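Local coordinates for extracellular solute-binding protein family 1 (Pseudothermotoga lettingae, PDB 5CI5) that binds alpha-D-tagatose in its interdomain cleft and probably delivers sugar to an ABC transporter as its extracellular solute-binding component, at residues K23-W28 and G78-F83; Y180-S185 and M261-P266; T187-T192 and Q244-D249. All blocks are in the same frame, centred on the assembly; numbering follows the deposited sequence.

Interaction 1 (K23-W28 and G78-F83); sequences KTLTIW and GPDLAF
Thr26 to Trp28 and Leu81 to Phe83 pair as parallel neighbours in the mixed sheet of one lobe of this periplasmic-binding-protein fold, the chain between them running through helix 37-51, strand 55-60 and helix 62-75. The short strand axes approach to 4.7 Å and diverge by 5°. Trp28 supplies both sides of a parallel bridge: its N donates to Leu81 O (3.0 Å), and its O accepts from Phe83 N at 2.9 Å, the N-H...O angle 169°. Two residues earlier, Thr26 O takes two donors, Leu81 N and Asp80 N, so the pairing begins with a shared acceptor.

Asp80 continues the grip where regular pairing stops. Its OD2 receives Thr26 N at 2.8 Å on the anti side of the carboxylate, while OD1 forms a salt bridge with Lys23 NZ at 3.0 Å, the ammonium standing above the carboxylate plane. The lysine chain is extended, with CG anti to the backbone N, which carries NZ far enough to bond Gly78 O as well. Ser309 and Asn311 also bind the carboxylate, so four donors hold this buried group and would probably favour its ionised form.

The two faces of the strand pair differ. Ile27 and Leu81 run together from the same face, CD1 of Ile27 being 4.0 Å from CD2 of Leu81, and helix 312-322 covers them through Leu318. From the other face, which carries Trp28 and Ala82, Trp28 lays its indole over Pro79 and also meets Tyr65 and Leu69 of helix 62-75. Gly78 has backbone angles at which a side chain would jam against the preceding carbonyl, and lets the chain turn beneath the indole. Pro79 CD sits 3.6 Å from the centroid of the Trp28 six-membered ring, a CH-pi contact only 3° off the ring normal.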
# COMPACT_ATOMS: atom_id res chain seq x y z
N LYS A 23 -12.97 30.17 -1.45
CA LYS A 23 -12.80 28.82 -1.99
C LYS A 23 -13.41 27.83 -1.02
O LYS A 23 -13.11 27.86 0.18
CB LYS A 23 -11.32 28.51 -2.23
CG LYS A 23 -11.03 27.10 -2.76
CD LYS A 23 -9.54 26.78 -2.70
CE LYS A 23 -9.25 25.32 -3.05
NZ LYS A 23 -7.82 24.96 -2.77
N THR A 24 -14.27 26.95 -1.52
CA THR A 24 -14.88 25.92 -0.69
C THR A 24 -13.79 24.98 -0.22
O THR A 24 -12.89 24.66 -1.00
CB THR A 24 -15.94 25.11 -1.46
OG1 THR A 24 -16.94 25.99 -1.99
CG2 THR A 24 -16.59 24.07 -0.56
N LEU A 25 -13.86 24.52 1.03
CA LEU A 25 -12.88 23.53 1.50
C LEU A 25 -12.90 22.32 0.57
O LEU A 25 -13.95 21.72 0.34
CB LEU A 25 -13.16 23.11 2.94
CG LEU A 25 -12.10 22.27 3.64
CD1 LEU A 25 -10.79 23.05 3.79
CD2 LEU A 25 -12.60 21.82 5.00
N THR A 26 -11.74 21.96 0.04
CA THR A 26 -11.66 20.88 -0.93
C THR A 26 -10.79 19.76 -0.39
O THR A 26 -9.64 20.03 0.02
CB THR A 26 -11.07 21.39 -2.27
OG1 THR A 26 -11.90 22.43 -2.79
CG2 THR A 26 -10.98 20.28 -3.32
N ILE A 27 -11.30 18.52 -0.40
CA ILE A 27 -10.52 17.34 -0.05
C ILE A 27 -10.35 16.42 -1.26
O ILE A 27 -11.30 16.15 -1.97
CB ILE A 27 -11.14 16.56 1.15
CG1 ILE A 27 -10.24 15.39 1.57
CG2 ILE A 27 -12.55 16.07 0.87
CD1 ILE A 27 -10.68 14.66 2.85
N TRP A 28 -9.13 15.96 -1.48
CA TRP A 28 -8.84 14.94 -2.48
C TRP A 28 -8.55 13.63 -1.80
O TRP A 28 -7.61 13.55 -1.00
CB TRP A 28 -7.65 15.34 -3.34
CG TRP A 28 -7.97 16.42 -4.31
CD1 TRP A 28 -9.12 17.16 -4.37
CD2 TRP A 28 -7.15 16.86 -5.39
NE1 TRP A 28 -9.06 18.05 -5.43
CE2 TRP A 28 -7.86 17.87 -6.07
CE3 TRP A 28 -5.88 16.50 -5.85
CZ2 TRP A 28 -7.33 18.53 -7.18
CZ3 TRP A 28 -5.36 17.15 -6.96
CH2 TRP A 28 -6.08 18.14 -7.61
N GLY A 78 -5.75 23.25 -6.55
CA GLY A 78 -6.37 21.98 -6.22
C GLY A 78 -6.89 21.86 -4.79
O GLY A 78 -7.82 22.58 -4.41
N PRO A 79 -6.30 20.95 -3.98
CA PRO A 79 -6.95 20.68 -2.69
C PRO A 79 -6.45 21.52 -1.51
O PRO A 79 -5.31 22.03 -1.50
CB PRO A 79 -6.60 19.21 -2.46
CG PRO A 79 -5.25 19.12 -3.01
CD PRO A 79 -5.23 19.97 -4.24
N ASP A 80 -7.30 21.65 -0.50
CA ASP A 80 -6.92 22.17 0.81
C ASP A 80 -6.44 21.05 1.73
O ASP A 80 -5.64 21.28 2.62
CB ASP A 80 -8.09 22.89 1.44
CG ASP A 80 -8.60 24.01 0.57
OD1 ASP A 80 -7.78 24.85 0.19
OD2 ASP A 80 -9.80 24.03 0.23
N LEU A 81 -6.97 19.84 1.52
CA LEU A 81 -6.57 18.64 2.26
C LEU A 81 -6.47 17.51 1.25
O LEU A 81 -7.36 17.36 0.43
CB LEU A 81 -7.59 18.29 3.35
CG LEU A 81 -7.14 17.25 4.37
CD1 LEU A 81 -5.99 17.72 5.22
CD2 LEU A 81 -8.35 16.85 5.26
N ALA A 82 -5.37 16.76 1.27
CA ALA A 82 -5.12 15.72 0.25
C ALA A 82 -4.59 14.46 0.88
O ALA A 82 -3.78 14.51 1.78
CB ALA A 82 -4.10 16.19 -0.82
N PHE A 83 -5.06 13.33 0.37
CA PHE A 83 -4.44 12.05 0.62
C PHE A 83 -3.03 12.04 0.03
O PHE A 83 -2.83 12.49 -1.09
CB PHE A 83 -5.27 10.93 0.01
CG PHE A 83 -6.24 10.30 0.98
CD1 PHE A 83 -7.19 11.06 1.67
CD2 PHE A 83 -6.21 8.92 1.20
CE1 PHE A 83 -8.05 10.47 2.57
CE2 PHE A 83 -7.06 8.33 2.09
CZ PHE A 83 -7.99 9.10 2.78

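Interaction 2 (Y180-S185 and M261-P266); sequences YGYGVS and MAIGGP
Gly181 to Gly183 run alongside Met261 at the start of strand 261-264, an outermost strand of the three-stranded antiparallel sheet in this solute-binding protein. The irregular segment 180-185 thus flanks that edge, while Ala262 and Gly264 bond strand 140-144.

The direct backbone link is Gly183 N to Met261 O, 3.0 Å long and nearly straight at 165°, with the donor tilted from the carbonyl plane. The same oxygen receives a CA-H...O contact from Tyr182 CA at 3.4 Å. Further along, the backbones are bridged by a water that donates to Gly183 O and accepts from Ile263 N, both at 2.9 Å; it joins two buried polar atoms that lie too far apart to bond directly.

Apolar contact centres on Tyr182 and Met261, a selenomethionine, whose side chains meet nearly perpendicular. CB of Met261 approaches CD1 of the tyrosine ring at 3.7 Å, and Leu165, Ala168 and Ala169 of helix 162-172 pack on the same methionine side chain. Separately, its bend at chi3 (-90°) brings CE back to 3.4 Å from Gly181 O, a methyl-to-carbonyl van der Waals contact.

In Tyr182, CG is anti to the backbone N (chi1 -177°), which lays the phenol along the strand as far as Ile263. Its hydroxyl bonds His288 NE2, and that OH rests 3.5 Å from CG1 of Ile263.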
# COMPACT_ATOMS: atom_id res chain seq x y z
N TYR A 180 -5.64 -19.26 -11.88
CA TYR A 180 -4.24 -18.95 -11.59
C TYR A 180 -3.94 -19.07 -10.11
O TYR A 180 -4.74 -18.66 -9.27
CB TYR A 180 -3.92 -17.54 -12.06
CG TYR A 180 -4.12 -17.39 -13.55
CD1 TYR A 180 -3.11 -17.70 -14.44
CD2 TYR A 180 -5.36 -16.96 -14.07
CE1 TYR A 180 -3.32 -17.57 -15.81
CE2 TYR A 180 -5.56 -16.83 -15.41
CZ TYR A 180 -4.55 -17.14 -16.27
OH TYR A 180 -4.79 -16.99 -17.61
N GLY A 181 -2.78 -19.63 -9.80
CA GLY A 181 -2.37 -19.81 -8.43
C GLY A 181 -1.85 -18.57 -7.70
O GLY A 181 -2.09 -18.42 -6.50
N TYR A 182 -1.14 -17.68 -8.40
CA TYR A 182 -0.43 -16.56 -7.72
C TYR A 182 -0.22 -15.39 -8.67
O TYR A 182 0.47 -15.50 -9.69
CB TYR A 182 0.92 -17.04 -7.12
CG TYR A 182 1.63 -15.93 -6.35
CD1 TYR A 182 1.39 -15.75 -4.99
CD2 TYR A 182 2.51 -15.06 -6.98
CE1 TYR A 182 2.01 -14.73 -4.28
CE2 TYR A 182 3.13 -14.04 -6.28
CZ TYR A 182 2.86 -13.87 -4.92
OH TYR A 182 3.46 -12.88 -4.19
N GLY A 183 -0.81 -14.26 -8.33
CA GLY A 183 -0.76 -13.07 -9.17
C GLY A 183 0.49 -12.25 -8.89
O GLY A 183 0.70 -11.82 -7.76
N VAL A 184 1.28 -12.02 -9.95
CA VAL A 184 2.51 -11.22 -9.91
C VAL A 184 2.26 -9.83 -10.50
O VAL A 184 1.80 -9.73 -11.62
CB VAL A 184 3.64 -11.91 -10.71
CG1 VAL A 184 4.90 -11.06 -10.77
CG2 VAL A 184 3.96 -13.31 -10.14
N SER A 185 2.53 -8.77 -9.74
CA SER A 185 2.34 -7.40 -10.28
C SER A 185 3.54 -7.03 -11.12
O SER A 185 4.68 -7.00 -10.63
CB SER A 185 2.12 -6.37 -9.17
OG SER A 185 0.97 -6.69 -8.40
N MSE A 261 -4.12 -16.58 -4.94
CA MSE A 261 -3.17 -15.92 -4.04
C MSE A 261 -2.72 -14.63 -4.68
O MSE A 261 -2.52 -14.59 -5.89
CB MSE A 261 -1.94 -16.78 -3.75
CG MSE A 261 -2.20 -18.02 -2.94
SE MSE A 261 -0.57 -18.99 -2.55
CE MSE A 261 -0.50 -20.16 -4.09
N ALA A 262 -2.52 -13.61 -3.85
CA ALA A 262 -1.94 -12.35 -4.29
C ALA A 262 -1.32 -11.67 -3.10
O ALA A 262 -1.45 -12.13 -1.97
CB ALA A 262 -3.00 -11.45 -4.91
N ILE A 263 -0.65 -10.55 -3.34
CA ILE A 263 -0.23 -9.70 -2.25
C ILE A 263 -1.37 -8.74 -1.92
O ILE A 263 -1.95 -8.15 -2.82
CB ILE A 263 1.08 -8.95 -2.58
CG1 ILE A 263 2.20 -9.97 -2.74
CG2 ILE A 263 1.39 -7.95 -1.47
CD1 ILE A 263 3.51 -9.40 -3.15
N GLY A 264 -1.71 -8.62 -0.63
CA GLY A 264 -2.76 -7.73 -0.20
C GLY A 264 -2.64 -7.44 1.28
O GLY A 264 -1.58 -7.61 1.87
N GLY A 265 -3.74 -7.03 1.89
CA GLY A 265 -3.70 -6.60 3.28
C GLY A 265 -5.05 -6.05 3.71
O GLY A 265 -6.06 -6.29 3.03
N PRO A 266 -5.09 -5.31 4.83
CA PRO A 266 -6.41 -4.95 5.39
C PRO A 266 -7.26 -4.04 4.53
O PRO A 266 -8.48 -4.08 4.68
CB PRO A 266 -6.04 -4.30 6.74
CG PRO A 266 -4.60 -3.92 6.62
CD PRO A 266 -4.00 -5.01 5.75
O HOH W 1 -0.42 -9.72 -6.09

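Interaction 3 (T187-T192 and Q244-D249); sequences TKTEHT and QYHEDD
Two helix starts meet beside the tagatose pocket, His191 in the first turn of helix 190-202 stacking on His246, the N-cap of helix 247-255. The imidazoles lie face to face, centroids 3.6 Å apart and planes at 9°. His246 is sandwiched: His191 CE1 lies over one face and Asp249 OD2 over the opposite one.

The His191 ring is held at both nitrogens. NE2 donates to Asp248 OD2 at 2.8 Å, meeting the oxygen from above the carboxylate plane, with ring and carboxylate 83° apart. ND1 shares a 2.7 Å hydrogen bond with Thr189 OG1, which is bonded in turn to Thr187 OG1. These bonds fix the ring's rotation. An alanine here, lacking the ring, would probably leave Asp248 OD2 relying on Gln32 and the His246 ring freer to shift without its stacking partner.

Thr187 packs CG2 against Gln244 C at 3.4 Å, its OG1 lying between the backbone N and carbonyl carbon (chi1 47°) and thereby facing the His246 ring edge. A water donates to both His191 O and Glu247 OE2, whose companion oxygen OE1 forms a salt bridge with Arg139 of the sugar pocket. Glu190 touches the tagatose itself.

His246 NE2 bonds Asp63 OD2, while ND1 accepts Asp248 N in its ring plane as an N-cap bond. Asp249 OD2 accepts His246 N at 3.0 Å, giving the His246-Asp249 pair of a helix N-terminal capping box.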
# COMPACT_ATOMS: atom_id res chain seq x y z
N THR A 187 3.04 -4.28 -13.66
CA THR A 187 2.63 -3.02 -14.27
C THR A 187 3.60 -1.88 -13.91
O THR A 187 4.39 -1.99 -12.97
CB THR A 187 1.21 -2.66 -13.78
OG1 THR A 187 1.16 -2.84 -12.35
CG2 THR A 187 0.17 -3.58 -14.42
N LYS A 188 3.51 -0.77 -14.64
CA LYS A 188 4.27 0.43 -14.26
C LYS A 188 3.53 1.21 -13.17
O LYS A 188 3.12 2.37 -13.35
CB LYS A 188 4.54 1.30 -15.48
CG LYS A 188 5.51 0.68 -16.49
CD LYS A 188 6.90 0.40 -15.88
CE LYS A 188 7.59 1.65 -15.34
NZ LYS A 188 7.98 2.61 -16.41
N THR A 189 3.38 0.55 -12.04
CA THR A 189 2.70 1.09 -10.87
C THR A 189 3.47 0.65 -9.61
O THR A 189 4.30 -0.27 -9.65
CB THR A 189 1.24 0.60 -10.76
OG1 THR A 189 1.26 -0.82 -10.54
CG2 THR A 189 0.39 0.94 -11.99
N GLU A 190 3.18 1.32 -8.50
CA GLU A 190 3.85 1.07 -7.24
C GLU A 190 3.70 -0.38 -6.80
O GLU A 190 4.57 -0.87 -6.10
CB GLU A 190 3.29 2.01 -6.17
CG GLU A 190 3.95 1.92 -4.82
CD GLU A 190 5.37 2.45 -4.78
OE1 GLU A 190 5.85 3.02 -5.78
OE2 GLU A 190 6.00 2.27 -3.73
N HIS A 191 2.61 -1.05 -7.18
CA HIS A 191 2.40 -2.44 -6.78
C HIS A 191 3.60 -3.31 -7.17
O HIS A 191 3.98 -4.26 -6.48
CB HIS A 191 1.15 -3.08 -7.42
CG HIS A 191 -0.09 -2.24 -7.41
ND1 HIS A 191 -0.33 -1.27 -8.36
CD2 HIS A 191 -1.20 -2.29 -6.63
CE1 HIS A 191 -1.52 -0.74 -8.14
NE2 HIS A 191 -2.06 -1.33 -7.09
N THR A 192 4.18 -3.03 -8.33
CA THR A 192 5.29 -3.82 -8.84
C THR A 192 6.56 -3.63 -8.00
O THR A 192 7.26 -4.59 -7.66
CB THR A 192 5.51 -3.47 -10.31
OG1 THR A 192 4.32 -3.81 -11.02
CG2 THR A 192 6.74 -4.22 -10.90
N GLN A 244 0.26 -6.67 -17.52
CA GLN A 244 -1.03 -5.99 -17.57
C GLN A 244 -1.73 -5.81 -16.24
O GLN A 244 -2.62 -4.95 -16.13
CB GLN A 244 -2.02 -6.75 -18.47
CG GLN A 244 -1.62 -6.91 -19.90
CD GLN A 244 -2.66 -7.74 -20.64
OE1 GLN A 244 -2.82 -8.92 -20.38
NE2 GLN A 244 -3.39 -7.10 -21.54
N TYR A 245 -1.39 -6.64 -15.26
CA TYR A 245 -2.19 -6.73 -14.03
C TYR A 245 -1.37 -6.56 -12.77
O TYR A 245 -0.19 -6.88 -12.73
CB TYR A 245 -2.92 -8.08 -13.97
CG TYR A 245 -3.85 -8.30 -15.15
CD1 TYR A 245 -4.92 -7.45 -15.37
CD2 TYR A 245 -3.67 -9.36 -16.01
CE1 TYR A 245 -5.79 -7.65 -16.43
CE2 TYR A 245 -4.51 -9.57 -17.07
CZ TYR A 245 -5.58 -8.71 -17.29
OH TYR A 245 -6.46 -8.90 -18.35
N HIS A 246 -2.05 -6.11 -11.72
CA HIS A 246 -1.42 -5.96 -10.41
C HIS A 246 -2.39 -6.39 -9.31
O HIS A 246 -3.53 -6.80 -9.58
CB HIS A 246 -0.93 -4.51 -10.19
CG HIS A 246 -1.98 -3.47 -10.39
ND1 HIS A 246 -3.14 -3.44 -9.65
CD2 HIS A 246 -2.01 -2.38 -11.20
CE1 HIS A 246 -3.86 -2.39 -10.02
NE2 HIS A 246 -3.21 -1.74 -10.96
N GLU A 247 -1.92 -6.25 -8.07
CA GLU A 247 -2.67 -6.59 -6.86
C GLU A 247 -4.17 -6.31 -6.90
O GLU A 247 -4.95 -7.14 -6.43
CB GLU A 247 -2.16 -5.80 -5.65
CG GLU A 247 -0.78 -6.07 -5.20
CD GLU A 247 -0.40 -5.17 -4.03
OE1 GLU A 247 -1.23 -4.32 -3.64
OE2 GLU A 247 0.72 -5.30 -3.51
N ASP A 248 -4.58 -5.13 -7.38
CA ASP A 248 -5.98 -4.76 -7.26
C ASP A 248 -6.81 -5.56 -8.27
O ASP A 248 -7.90 -6.04 -7.94
CB ASP A 248 -6.17 -3.27 -7.46
CG ASP A 248 -5.42 -2.44 -6.42
OD1 ASP A 248 -5.51 -2.81 -5.23
OD2 ASP A 248 -4.80 -1.41 -6.77
N ASP A 249 -6.27 -5.74 -9.47
CA ASP A 249 -6.86 -6.63 -10.46
C ASP A 249 -6.97 -8.05 -9.91
O ASP A 249 -8.02 -8.71 -10.02
CB ASP A 249 -6.03 -6.62 -11.74
CG ASP A 249 -5.82 -5.23 -12.29
OD1 ASP A 249 -6.83 -4.50 -12.40
OD2 ASP A 249 -4.66 -4.86 -12.58
O HOH W 2 2.78 -6.29 -4.88

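Interaction 1 lies on the far side of the chain's centre from interaction 2, about 33 Å between centres, and is partly buried; interaction 2 is wholly buried, whereas interaction 3 is partly buried, its rings enclosed but Gln244 exposed, and includes the pocket residue Glu190. Regular parallel strand pairing dominates the first. A single direct backbone bond, a water and apolar packing serve the second, while side-chain polar bonds and a ring stack characterise the third. Interactions 2 and 3 adjoin, with centres about 10 Å apart: helix 247-255 leads into strand 261-264, and Ser185 OG is 2.9 Å from Glu247 N, a probable hydrogen bond. Interaction 1 touches neither.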